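Local coordinates for Bd3460 (PDB 5CEC), which probably protects the predatory bacterium from its own endopeptidase Bd3459 by binding it as an ankyrin-repeat immunity protein, at residues 131-134 with 135-138. Numbering follows the deposited sequence.
Sequences GDTL and FMRA
T133 receives the backbone N-H of M136 on its side-chain OG1 (3.0 Å from N), an N-cap bond at the start of helix 134-141 of the ankyrin-repeat domain. Its chi1 of 65° turns OG1 over the first helical turn, where the N-H of M136 points. The packing is tightest here: M136 CG lies 3.2 Å from T133 OG1, and the M136 side chain carries SD past T133 and puts CE 3.5 Å from D132 OD1. The helix continues with R137 N bonded to T133 O and A138 N to L134 O, while L134 packs on helices 99-105 and 143-152, F135 on 143-152 and 167-174. The looser side is the salt bridge, which is also buried but takes in one water. R137, bent at chi2 and chi3 and packed on Q400 of the Bd3459 chain, reaches back so that NH2 meets D132 OD2 at 2.9 Å, in the guanidinium plane but on the anti side of OD2, 21° out of the carboxylate plane. The water bridges R137 NE to that same OD2. R137 NH2, the water and N161 ND2, which bonds OD1, all donate to the carboxylate; this would favour its ionised form, with R137 probably balancing the charge.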
loop_
_atom_site.group_PDB
_atom_site.type_symbol
_atom_site.label_atom_id
_atom_site.label_comp_id
_atom_site.label_asym_id
_atom_site.label_seq_id
_atom_site.Cartn_x
_atom_site.Cartn_y
_atom_site.Cartn_z
ATOM N N GLY B 131 -1.368 26.951 4.515
ATOM C CA GLY B 131 -2.146 27.315 3.329
ATOM C C GLY B 131 -1.382 27.041 2.039
ATOM O O GLY B 131 -1.411 27.829 1.092
ATOM N N ASP B 132 -0.682 25.918 1.991
ATOM C CA ASP B 132 0.038 25.511 0.796
ATOM C C ASP B 132 -0.919 25.454 -0.400
ATOM O O ASP B 132 -2.078 25.019 -0.281
ATOM C CB ASP B 132 0.653 24.133 0.959
ATOM C CG ASP B 132 1.941 24.112 1.760
ATOM O OD1 ASP B 132 2.508 25.181 2.054
ATOM O OD2 ASP B 132 2.382 22.964 2.016
ATOM N N THR B 133 -0.421 25.938 -1.527
ATOM C CA THR B 133 -1.151 25.750 -2.771
ATOM C C THR B 133 -1.114 24.292 -3.197
ATOM O O THR B 133 -0.195 23.548 -2.842
ATOM C CB THR B 133 -0.617 26.608 -3.920
ATOM O OG1 THR B 133 0.716 26.185 -4.224
ATOM C CG2 THR B 133 -0.640 28.084 -3.560
ATOM N N LEU B 134 -2.103 23.884 -3.969
ATOM C CA LEU B 134 -2.082 22.557 -4.610
ATOM C C LEU B 134 -0.770 22.339 -5.377
ATOM O O LEU B 134 -0.162 21.256 -5.314
ATOM C CB LEU B 134 -3.257 22.396 -5.564
ATOM C CG LEU B 134 -3.494 20.992 -6.094
ATOM C CD1 LEU B 134 -4.178 20.151 -5.013
ATOM C CD2 LEU B 134 -4.348 21.022 -7.345
ATOM N N PHE B 135 -0.362 23.365 -6.122
ATOM C CA PHE B 135 0.886 23.277 -6.885
ATOM C C PHE B 135 2.066 22.944 -5.987
ATOM O O PHE B 135 2.877 22.082 -6.330
ATOM C CB PHE B 135 1.203 24.568 -7.665
ATOM C CG PHE B 135 2.529 24.477 -8.342
ATOM C CD1 PHE B 135 2.701 23.650 -9.428
ATOM C CD2 PHE B 135 3.625 25.152 -7.827
ATOM C CE1 PHE B 135 3.958 23.478 -9.996
ATOM C CE2 PHE B 135 4.876 24.975 -8.354
ATOM C CZ PHE B 135 5.047 24.148 -9.457
ATOM N N MET B 136 2.180 23.638 -4.858
ATOM C CA MET B 136 3.284 23.369 -3.943
ATOM C C MET B 136 3.341 21.931 -3.479
ATOM O O MET B 136 4.399 21.328 -3.426
ATOM C CB MET B 136 3.216 24.295 -2.720
ATOM C CG MET B 136 3.603 25.693 -3.047
ATOM S SD MET B 136 3.259 26.854 -1.715
ATOM C CE MET B 136 4.493 26.392 -0.509
ATOM N N ARG B 137 2.201 21.389 -3.125
ATOM C CA ARG B 137 2.132 20.041 -2.633
ATOM C C ARG B 137 2.540 19.047 -3.725
ATOM O O ARG B 137 3.310 18.100 -3.491
ATOM C CB ARG B 137 0.742 19.742 -2.051
ATOM C CG ARG B 137 0.627 18.377 -1.387
ATOM C CD ARG B 137 1.611 18.129 -0.251
ATOM N NE ARG B 137 1.621 19.255 0.692
ATOM C CZ ARG B 137 0.753 19.449 1.694
ATOM N NH1 ARG B 137 -0.143 18.532 1.993
ATOM N NH2 ARG B 137 0.801 20.572 2.388
ATOM N N ALA B 138 2.011 19.235 -4.933
ATOM C CA ALA B 138 2.426 18.403 -6.082
ATOM C C ALA B 138 3.915 18.567 -6.405
ATOM O O ALA B 138 4.603 17.593 -6.694
ATOM C CB ALA B 138 1.578 18.742 -7.289
HETATM O O HOH W 1 3.540 21.229 0.132
#